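Local coordinates for protein putative (Helicobacter pylori J99, PDB 4R7K) that is of unknown function but belongs to the SRPBCC (START/Bet v 1-like) family, whose members commonly bind hydrophobic ligands in a pocket between a curved sheet and a C-terminal helix, at residues E136-L142 / I153-Q159; M28-R32 / A117-L121; L104-E110 / A122-E128. All blocks are in the same frame, centred on the assembly; numbering follows the deposited sequence. Where two conformers were deposited one is given.

Contact 1 of 3, residues E136-L142 / I153-Q159; sequences EVYHAWL and ILTQESQ
Thr155 meets His139 and Trp141 across two antiparallel strands, and it is the side chain to follow. Its CB lies over the face of the Trp141 six-membered ring, a CH-pi contact with CB 3.8 Å from the ring centroid. From CB the hydroxyl swings anti to the backbone N (chi1 -167°), which carries OG1 over the middle of the indole and brings it to His139 NE2 and Ala140 O. There OG1 accepts from His139 NE2 at 2.8 Å, lying in the imidazole plane although the N-H...O angle is only 136°. It donates to Ala140 O at 3.0 Å, coming from above the carbonyl plane; Gln156 N reaches the same oxygen from the opposite face. OG1 is thus held by two bonds, one accepted and one given, and Ala140 O takes two donors.

Further along this face, Glu157 lays OE2 over the His139 ring, 3.3 Å from ND1 but at a poor angle for a bond. Its OE1 packs on Val137 and accepts a hydrogen bond from Gln159 NE2 at 2.7 Å. On the other face, Leu142 and Leu154 touch through their CB atoms, and the backbone ladder runs from Tyr138–Ser158 to Leu142–Leu154. His179 of helix 174-190 stacks on His139, and Trp182 meets Trp141 edge-to-face. With NE2 as donor to Thr155, the buried hydroxyl and imidazole satisfy each other, a polar seam set among aromatic rings.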
loop_
_atom_site.group_PDB
_atom_site.type_symbol
_atom_site.label_atom_id
_atom_site.label_comp_id
_atom_site.label_asym_id
_atom_site.label_seq_id
_atom_site.Cartn_x
_atom_site.Cartn_y
_atom_site.Cartn_z
ATOM N N GLU A 136 2.321 22.400 -7.155
ATOM C CA GLU A 136 2.807 23.236 -6.063
ATOM C C GLU A 136 2.171 22.703 -4.807
ATOM O O GLU A 136 0.984 22.421 -4.818
ATOM C CB GLU A 136 2.458 24.713 -6.281
ATOM C CG GLU A 136 3.151 25.653 -5.315
ATOM C CD GLU A 136 2.760 27.110 -5.525
ATOM O OE1 GLU A 136 1.781 27.359 -6.233
ATOM O OE2 GLU A 136 3.414 28.001 -4.967
ATOM N N VAL A 137 2.963 22.556 -3.738
ATOM C CA VAL A 137 2.472 22.017 -2.463
ATOM C C VAL A 137 2.919 22.849 -1.238
ATOM O O VAL A 137 3.852 23.654 -1.333
ATOM C CB VAL A 137 2.938 20.555 -2.266
ATOM C CG1 VAL A 137 2.670 19.742 -3.540
ATOM C CG2 VAL A 137 4.435 20.445 -1.903
ATOM N N TYR A 138 2.244 22.635 -0.115
ATOM C CA TYR A 138 2.608 23.234 1.176
ATOM C C TYR A 138 2.599 22.070 2.145
ATOM O O TYR A 138 1.546 21.467 2.391
ATOM C CB TYR A 138 1.621 24.307 1.572
ATOM C CG TYR A 138 1.998 25.108 2.809
ATOM C CD1 TYR A 138 2.770 26.265 2.713
ATOM C CD2 TYR A 138 1.522 24.759 4.058
ATOM C CE1 TYR A 138 3.092 27.006 3.847
ATOM C CE2 TYR A 138 1.868 25.492 5.194
ATOM C CZ TYR A 138 2.636 26.612 5.084
ATOM O OH TYR A 138 2.939 27.334 6.232
ATOM N N HIS A 139 3.768 21.695 2.644
ATOM C CA HIS A 139 3.904 20.528 3.508
ATOM C C HIS A 139 4.259 20.995 4.916
ATOM O O HIS A 139 5.299 21.577 5.142
ATOM C CB HIS A 139 5.025 19.691 2.962
ATOM C CG HIS A 139 5.212 18.382 3.647
ATOM N ND1 HIS A 139 5.999 17.385 3.117
ATOM C CD2 HIS A 139 4.625 17.853 4.746
ATOM C CE1 HIS A 139 5.975 16.337 3.920
ATOM N NE2 HIS A 139 5.149 16.597 4.917
ATOM N N ALA A 140 3.365 20.735 5.857
ATOM C CA ALA A 140 3.511 21.246 7.205
ATOM C C ALA A 140 3.691 20.112 8.185
ATOM O O ALA A 140 3.202 18.959 7.976
ATOM C CB ALA A 140 2.297 22.067 7.581
ATOM N N TRP A 141 4.364 20.452 9.264
ATOM C CA TRP A 141 4.682 19.522 10.299
ATOM C C TRP A 141 4.442 20.153 11.639
ATOM O O TRP A 141 4.713 21.369 11.846
ATOM C CB TRP A 141 6.176 19.132 10.237
ATOM C CG TRP A 141 6.662 18.428 9.013
ATOM C CD1 TRP A 141 6.957 18.999 7.805
ATOM C CD2 TRP A 141 6.988 17.035 8.888
ATOM N NE1 TRP A 141 7.433 18.038 6.935
ATOM C CE2 TRP A 141 7.460 16.829 7.574
ATOM C CE3 TRP A 141 6.949 15.939 9.770
ATOM C CZ2 TRP A 141 7.833 15.572 7.106
ATOM C CZ3 TRP A 141 7.305 14.680 9.292
ATOM C CH2 TRP A 141 7.770 14.513 7.991
ATOM N N LEU A 142 3.997 19.318 12.574
ATOM C CA LEU A 142 3.811 19.711 13.955
ATOM C C LEU A 142 4.299 18.572 14.822
ATOM O O LEU A 142 3.732 17.469 14.789
ATOM C CB LEU A 142 2.341 20.014 14.238
ATOM C CG LEU A 142 2.065 20.805 15.532
ATOM C CD1 LEU A 142 0.660 21.413 15.450
ATOM C CD2 LEU A 142 2.205 19.877 16.729
ATOM N N ILE A 153 3.744 13.367 16.223
ATOM C CA ILE A 153 4.245 13.887 14.970
ATOM C C ILE A 153 3.079 13.921 13.977
ATOM O O ILE A 153 2.563 12.878 13.566
ATOM C CB ILE A 153 5.412 13.052 14.373
ATOM C CG1 ILE A 153 6.480 12.787 15.410
ATOM C CG2 ILE A 153 6.001 13.793 13.179
ATOM C CD1 ILE A 153 7.556 11.796 14.995
ATOM N N LEU A 154 2.680 15.124 13.598
ATOM C CA LEU A 154 1.595 15.334 12.669
ATOM C C LEU A 154 2.174 15.947 11.444
ATOM O O LEU A 154 2.875 16.975 11.545
ATOM C CB LEU A 154 0.570 16.312 13.242
ATOM C CG LEU A 154 -0.590 16.775 12.312
ATOM C CD1 LEU A 154 -1.574 15.668 12.030
ATOM C CD2 LEU A 154 -1.338 17.940 12.937
ATOM N N THR A 155 1.908 15.337 10.282
ATOM C CA THR A 155 2.308 15.929 9.049
ATOM C C THR A 155 1.120 15.964 8.045
ATOM O O THR A 155 0.393 14.970 7.837
ATOM C CB THR A 155 3.573 15.294 8.463
ATOM O OG1 THR A 155 4.064 16.137 7.415
ATOM C CG2 THR A 155 3.299 13.903 7.918
ATOM N N GLN A 156 0.944 17.117 7.431
ATOM C CA GLN A 156 -0.160 17.364 6.516
ATOM C C GLN A 156 0.324 18.131 5.344
ATOM O O GLN A 156 1.166 19.015 5.485
ATOM C CB GLN A 156 -1.292 18.129 7.210
ATOM C CG GLN A 156 -1.871 17.425 8.406
ATOM C CD GLN A 156 -3.029 18.160 9.057
ATOM O OE1 GLN A 156 -3.050 19.391 9.173
ATOM N NE2 GLN A 156 -4.003 17.398 9.489
ATOM N N GLU A 157 -0.170 17.776 4.152
ATOM C CA GLU A 157 0.235 18.450 2.935
ATOM C C GLU A 157 -1.009 18.788 2.105
ATOM O O GLU A 157 -1.928 17.951 1.941
ATOM C CB GLU A 157 1.170 17.565 2.078
ATOM C CG GLU A 157 1.648 18.222 0.795
ATOM C CD GLU A 157 2.803 17.474 0.097
ATOM O OE1 GLU A 157 2.761 17.372 -1.137
ATOM O OE2 GLU A 157 3.739 16.964 0.764
ATOM N N SER A 158 -0.977 19.992 1.553
ATOM C CA SER A 158 -2.017 20.527 0.687
ATOM C C SER A 158 -1.338 20.760 -0.660
ATOM O O SER A 158 -0.247 21.360 -0.715
ATOM C CB SER A 158 -2.529 21.846 1.304
ATOM O OG SER A 158 -3.547 22.453 0.513
ATOM N N GLN A 159 -1.988 20.343 -1.742
ATOM C CA GLN A 159 -1.403 20.364 -3.060
ATOM C C GLN A 159 -2.339 21.022 -4.083
ATOM O O GLN A 159 -3.574 20.820 -4.046
ATOM C CB GLN A 159 -1.128 18.936 -3.535
ATOM C CG GLN A 159 -0.318 18.059 -2.604
ATOM C CD GLN A 159 -0.076 16.644 -3.173
ATOM O OE1 GLN A 159 -0.935 16.066 -3.821
ATOM N NE2 GLN A 159 1.105 16.091 -2.909
#

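Contact 2 of 3, residues M28-R32 / A117-L121; sequences MNAIR and AILRL
Arg120 reaches from its strand to the backbone of Ala30 and hydrogen-bonds to it. NH1 of Arg120 gives the shorter bond to Ala30 O, 2.7 Å with an N-H...O angle of 156°, while NH2 adds a weak second one to the same oxygen at 3.1 Å. The carbonyl oxygen sits in the guanidinium plane, at the edge between the two terminal nitrogens, so one acceptor is gripped by a fork. The Arg120 chain is extended from CG to NE, and this gives it the length to span the gap between the backbones.

Two waters add to these bonds. One accepts from Arg120 NH1 and from Arg32 N and, like Ala30 O, lies in the guanidinium plane; the other bridges Arg120 NH2 to Asn29 OD1, donating to OD1 at 2.6 Å. Together with Ala30 O they help to fix the rotation of the guanidinium.

Stacking comes next. The Arg32 guanidinium lies over one face of Arg120, centres 3.9 Å apart and planes 17° from parallel, although the two side chains cross at about a right angle. Such a pairing of like charges is probably tolerated because Glu113 forms a salt bridge with Arg32 NH1; Thr26 of the second subunit accepts from Arg32 NE.

Van der Waals contact is slight: Ile118 CD1 lies 4.0 Å from Asn29 ND2, and that amide nitrogen is bonded to Glu144.

The N-terminal segment runs over the sheet, with Ile31 resting on strands 136-146 and 150-160. On the other side of strand 118-126, Leu119 and Leu121 pack on helix 57-65. Met28 and Asn29 pair in an antiparallel ladder with a strand of the second subunit, and Arg120 packs on Thr26 of that subunit, so the contact is part of the subunit interface.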
loop_
_atom_site.group_PDB
_atom_site.type_symbol
_atom_site.label_atom_id
_atom_site.label_comp_id
_atom_site.label_asym_id
_atom_site.label_seq_id
_atom_site.Cartn_x
_atom_site.Cartn_y
_atom_site.Cartn_z
HETATM N N MSE A 28 -6.632 19.776 20.432
HETATM C CA MSE A 28 -5.210 19.506 20.318
HETATM C C MSE A 28 -4.641 20.574 19.456
HETATM O O MSE A 28 -5.377 21.247 18.753
HETATM C CB MSE A 28 -5.041 18.126 19.715
HETATM C CG MSE A 28 -5.183 17.117 20.849
HETATM SE SE MSE A 28 -4.826 15.294 20.199
HETATM C CE MSE A 28 -2.871 15.397 20.359
ATOM N N ASN A 29 -3.334 20.794 19.537
ATOM C CA ASN A 29 -2.675 21.799 18.663
ATOM C C ASN A 29 -2.811 21.419 17.178
ATOM O O ASN A 29 -2.847 20.243 16.856
ATOM C CB ASN A 29 -1.215 22.006 19.046
ATOM C CG ASN A 29 -1.069 22.822 20.331
ATOM O OD1 ASN A 29 -1.633 23.864 20.470
ATOM N ND2 ASN A 29 -0.307 22.325 21.257
ATOM N N ALA A 30 -2.995 22.415 16.328
ATOM C CA ALA A 30 -3.209 22.213 14.899
ATOM C C ALA A 30 -2.341 23.119 14.065
ATOM O O ALA A 30 -1.905 24.178 14.513
ATOM C CB ALA A 30 -4.670 22.456 14.528
ATOM N N ILE A 31 -2.131 22.691 12.819
ATOM C CA ILE A 31 -1.334 23.410 11.848
ATOM C C ILE A 31 -1.964 24.726 11.431
ATOM O O ILE A 31 -3.179 24.799 11.248
ATOM C CB ILE A 31 -1.109 22.524 10.612
ATOM C CG1 ILE A 31 -0.072 21.472 11.007
ATOM C CG2 ILE A 31 -0.573 23.368 9.443
ATOM C CD1 ILE A 31 0.106 20.331 10.057
ATOM N N ARG A 32 -1.141 25.772 11.327
ATOM C CA ARG A 32 -1.619 27.098 10.871
ATOM C C ARG A 32 -1.412 27.161 9.350
ATOM O O ARG A 32 -0.284 27.143 8.886
ATOM C CB ARG A 32 -0.861 28.225 11.541
ATOM C CG ARG A 32 -0.886 28.190 13.058
ATOM C CD ARG A 32 -0.210 29.419 13.672
ATOM N NE ARG A 32 -0.347 29.394 15.131
ATOM C CZ ARG A 32 0.646 29.338 16.017
ATOM N NH1 ARG A 32 1.932 29.402 15.639
ATOM N NH2 ARG A 32 0.343 29.302 17.316
ATOM N N ALA A 117 8.581 22.643 23.782
ATOM C CA ALA A 117 7.751 21.450 23.651
ATOM C C ALA A 117 6.928 21.324 22.370
ATOM O O ALA A 117 6.108 20.445 22.279
ATOM C CB ALA A 117 6.833 21.351 24.849
ATOM N N ILE A 118 7.174 22.179 21.399
ATOM C CA ILE A 118 6.449 22.126 20.147
ATOM C C ILE A 118 7.225 22.781 19.013
ATOM O O ILE A 118 7.854 23.854 19.170
ATOM C CB ILE A 118 5.047 22.755 20.286
ATOM C CG1 ILE A 118 4.341 22.726 18.933
ATOM C CG2 ILE A 118 5.159 24.151 20.861
ATOM C CD1 ILE A 118 2.865 23.100 18.936
ATOM N N LEU A 119 7.223 22.086 17.878
ATOM C CA LEU A 119 7.820 22.565 16.667
ATOM C C LEU A 119 6.738 22.696 15.623
ATOM O O LEU A 119 5.952 21.779 15.408
ATOM C CB LEU A 119 8.860 21.570 16.109
ATOM C CG LEU A 119 9.330 21.870 14.672
ATOM C CD1 LEU A 119 10.099 23.167 14.650
ATOM C CD2 LEU A 119 10.202 20.751 14.089
ATOM N N ARG A 120 6.736 23.824 14.943
ATOM C CA ARG A 120 5.936 24.040 13.757
ATOM C C ARG A 120 6.889 24.340 12.612
ATOM O O ARG A 120 7.683 25.298 12.659
ATOM C CB ARG A 120 4.972 25.183 13.963
ATOM C CG ARG A 120 3.864 24.840 14.955
ATOM C CD ARG A 120 3.133 26.124 15.372
ATOM N NE ARG A 120 2.037 25.870 16.302
ATOM C CZ ARG A 120 0.823 25.502 15.925
ATOM N NH1 ARG A 120 0.557 25.286 14.649
ATOM N NH2 ARG A 120 -0.109 25.307 16.823
ATOM N N LEU A 121 6.811 23.532 11.573
ATOM C CA LEU A 121 7.713 23.671 10.445
ATOM C C LEU A 121 6.939 23.408 9.163
ATOM O O LEU A 121 6.143 22.490 9.102
ATOM C CB LEU A 121 8.849 22.648 10.557
ATOM C CG LEU A 121 9.763 22.475 9.325
ATOM C CD1 LEU A 121 10.625 23.710 9.192
ATOM C CD2 LEU A 121 10.657 21.260 9.537
HETATM O O HOH W 1 -0.758 26.117 19.406
HETATM O O HOH W 2 1.617 25.509 12.008
#

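Contact 3 of 3, residues L104-E110 / A122-E128; sequences LVEAEVE and AWRGWNE
Glu110 OE2 is gripped twice: Arg124 NE donates to it at 3.1 Å in a salt bridge, and a water donates to it at 2.8 Å. The same water accepts from Arg124 NH1, closing a small ring. The carboxylate oxygen lies in the guanidinium plane, yet the arginine meets it from above the carboxylate plane, the two planes being 51° apart. A bend in the Arg124 chain at chi3 (56°) turns the guanidinium toward Glu110, while NH2 is held by Glu136 on the next strand.

One face of that guanidinium is covered by Trp126 CZ3. The Trp126 indole folds across the partner strand, its CG placed between the backbone N and carbonyl carbon (chi1 61°), and Glu106 CB packs over its five-membered ring, 3.7 Å from the centroid. Glu106 OE1 forms a salt bridge with Arg95. On the other face of the sheet, Ala107 CB approaches Trp123 CD1 at 4.0 Å.

Between the two faces the hydrogen-bonded pairs are Glu106–Trp126 and Glu108–Arg124, and Glu110 N adds a bond to Ala122 O. This is an antiparallel beta hairpin, with a cross-strand salt bridge and tryptophan packing, within the curved sheet of an SRPBCC-like fold.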
loop_
_atom_site.group_PDB
_atom_site.type_symbol
_atom_site.label_atom_id
_atom_site.label_comp_id
_atom_site.label_asym_id
_atom_site.label_seq_id
_atom_site.Cartn_x
_atom_site.Cartn_y
_atom_site.Cartn_z
ATOM N N LEU A 104 12.527 15.678 -8.581
ATOM C CA LEU A 104 13.161 16.800 -7.906
ATOM C C LEU A 104 12.115 17.823 -7.460
ATOM O O LEU A 104 11.250 18.266 -8.247
ATOM C CB LEU A 104 14.184 17.469 -8.819
ATOM C CG LEU A 104 15.103 16.506 -9.595
ATOM C CD1 LEU A 104 16.157 17.284 -10.375
ATOM C CD2 LEU A 104 15.780 15.479 -8.700
ATOM N N VAL A 105 12.206 18.207 -6.196
ATOM C CA VAL A 105 11.284 19.166 -5.623
ATOM C C VAL A 105 12.094 20.348 -5.137
ATOM O O VAL A 105 13.057 20.150 -4.364
ATOM C CB VAL A 105 10.517 18.556 -4.422
ATOM C CG1 VAL A 105 9.569 19.585 -3.784
ATOM C CG2 VAL A 105 9.757 17.307 -4.849
ATOM N N GLU A 106 11.759 21.538 -5.652
ATOM C CA GLU A 106 12.352 22.789 -5.212
ATOM C C GLU A 106 11.514 23.213 -4.015
ATOM O O GLU A 106 10.309 22.987 -4.002
ATOM C CB GLU A 106 12.273 23.857 -6.309
ATOM C CG GLU A 106 13.096 23.544 -7.550
ATOM C CD GLU A 106 14.591 23.581 -7.269
ATOM O OE1 GLU A 106 15.006 24.307 -6.345
ATOM O OE2 GLU A 106 15.348 22.888 -7.974
ATOM N N ALA A 107 12.123 23.811 -2.990
ATOM C CA ALA A 107 11.333 24.171 -1.807
ATOM C C ALA A 107 11.876 25.362 -1.064
ATOM O O ALA A 107 13.028 25.746 -1.234
ATOM C CB ALA A 107 11.268 22.984 -0.863
ATOM N N GLU A 108 11.017 25.934 -0.224
ATOM C CA GLU A 108 11.380 27.065 0.604
ATOM C C GLU A 108 10.586 27.012 1.910
ATOM O O GLU A 108 9.376 26.894 1.901
ATOM C CB GLU A 108 11.138 28.387 -0.126
ATOM C CG GLU A 108 11.505 29.603 0.704
ATOM C CD GLU A 108 11.616 30.891 -0.112
ATOM O OE1 GLU A 108 12.365 30.913 -1.105
ATOM O OE2 GLU A 108 11.011 31.904 0.285
ATOM N N VAL A 109 11.288 27.048 3.032
ATOM C CA VAL A 109 10.636 27.022 4.336
ATOM C C VAL A 109 9.856 28.314 4.518
ATOM O O VAL A 109 10.391 29.397 4.291
ATOM C CB VAL A 109 11.643 26.828 5.483
ATOM C CG1 VAL A 109 10.940 26.763 6.828
ATOM C CG2 VAL A 109 12.413 25.553 5.256
ATOM N N GLU A 110 8.569 28.175 4.855
ATOM C CA GLU A 110 7.675 29.303 5.061
ATOM C C GLU A 110 7.229 29.460 6.528
ATOM O O GLU A 110 6.629 30.469 6.909
ATOM C CB GLU A 110 6.465 29.220 4.103
ATOM C CG GLU A 110 6.843 29.458 2.627
ATOM C CD GLU A 110 5.685 29.851 1.729
ATOM O OE1 GLU A 110 4.502 29.651 2.096
ATOM O OE2 GLU A 110 5.944 30.388 0.640
ATOM N N ALA A 122 7.101 24.273 8.170
ATOM C CA ALA A 122 6.440 24.036 6.894
ATOM C C ALA A 122 7.240 24.607 5.744
ATOM O O ALA A 122 7.940 25.612 5.907
ATOM C CB ALA A 122 5.030 24.627 6.893
ATOM N N TRP A 123 7.152 23.947 4.593
ATOM C CA TRP A 123 7.746 24.441 3.366
ATOM C C TRP A 123 6.779 24.370 2.198
ATOM O O TRP A 123 5.878 23.477 2.136
ATOM C CB TRP A 123 9.010 23.689 3.004
ATOM C CG TRP A 123 8.865 22.206 2.751
ATOM C CD1 TRP A 123 8.425 21.608 1.607
ATOM C CD2 TRP A 123 9.256 21.152 3.629
ATOM N NE1 TRP A 123 8.469 20.261 1.739
ATOM C CE2 TRP A 123 9.002 19.947 2.965
ATOM C CE3 TRP A 123 9.795 21.119 4.923
ATOM C CZ2 TRP A 123 9.210 18.698 3.566
ATOM C CZ3 TRP A 123 10.025 19.882 5.514
ATOM C CH2 TRP A 123 9.753 18.690 4.829
ATOM N N ARG A 124 6.962 25.315 1.277
ATOM C CA ARG A 124 6.254 25.324 0.022
ATOM C C ARG A 124 7.180 24.592 -0.924
ATOM O O ARG A 124 8.404 24.784 -0.891
ATOM C CB ARG A 124 5.956 26.743 -0.447
ATOM C CG ARG A 124 5.101 26.806 -1.719
ATOM C CD ARG A 124 4.679 28.229 -2.044
ATOM N NE ARG A 124 5.833 29.109 -2.162
ATOM C CZ ARG A 124 6.502 29.350 -3.289
ATOM N NH1 ARG A 124 7.552 30.162 -3.270
ATOM N NH2 ARG A 124 6.143 28.778 -4.428
ATOM N N GLY A 125 6.628 23.730 -1.747
ATOM C CA GLY A 125 7.415 22.963 -2.701
ATOM C C GLY A 125 6.790 23.073 -4.068
ATOM O O GLY A 125 5.594 23.297 -4.177
ATOM N N TRP A 126 7.609 22.924 -5.107
ATOM C CA TRP A 126 7.145 23.023 -6.470
ATOM C C TRP A 126 8.109 22.324 -7.412
ATOM O O TRP A 126 9.264 22.014 -7.058
ATOM C CB TRP A 126 7.010 24.493 -6.898
ATOM C CG TRP A 126 8.319 25.313 -6.873
ATOM C CD1 TRP A 126 9.156 25.560 -7.913
ATOM C CD2 TRP A 126 8.876 25.990 -5.742
ATOM N NE1 TRP A 126 10.223 26.335 -7.496
ATOM C CE2 TRP A 126 10.063 26.610 -6.163
ATOM C CE3 TRP A 126 8.495 26.103 -4.400
ATOM C CZ2 TRP A 126 10.869 27.336 -5.294
ATOM C CZ3 TRP A 126 9.290 26.836 -3.540
ATOM C CH2 TRP A 126 10.470 27.441 -3.991
ATOM N N ASN A 127 7.628 22.060 -8.615
ATOM C CA ASN A 127 8.486 21.498 -9.653
ATOM C C ASN A 127 8.698 22.583 -10.690
ATOM O O ASN A 127 8.042 23.624 -10.639
ATOM C CB ASN A 127 7.907 20.213 -10.263
ATOM C CG ASN A 127 6.529 20.411 -10.882
ATOM O OD1 ASN A 127 6.091 21.539 -11.116
ATOM N ND2 ASN A 127 5.838 19.300 -11.158
ATOM N N GLU A 128 9.612 22.328 -11.617
ATOM C CA GLU A 128 9.965 23.278 -12.681
ATOM C C GLU A 128 9.127 23.058 -13.952
ATOM O O GLU A 128 9.466 23.585 -15.005
ATOM C CB GLU A 128 11.447 23.091 -13.065
ATOM C CG GLU A 128 12.478 23.067 -11.930
ATOM C CD GLU A 128 12.679 24.417 -11.266
ATOM O OE1 GLU A 128 11.675 25.082 -10.942
ATOM O OE2 GLU A 128 13.849 24.805 -11.041
HETATM O O HOH W 3 8.453 30.700 -0.663
#

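All three contacts reach one antiparallel sheet, contact 2 bringing the N-terminal segment over it. Strand 118-126 serves both contact 2, through its first half, and contact 3, through its second; their centres are about 20 Å apart, touching where Leu121 CD1 meets Val109 CG1 at 3.9 Å. Strand 136-146 joins both to contact 1, whose centre lies about 12 Å from that of contact 2 and 11 Å from that of contact 3. Probable backbone bonds link them: Trp141 N to Leu121 O at 2.7 Å, and His139 N to Trp123 O at 2.8 Å. Trp141 packs on Trp123, carrying contact 1's aromatic face into contact 3; in relatives it could line a ligand pocket.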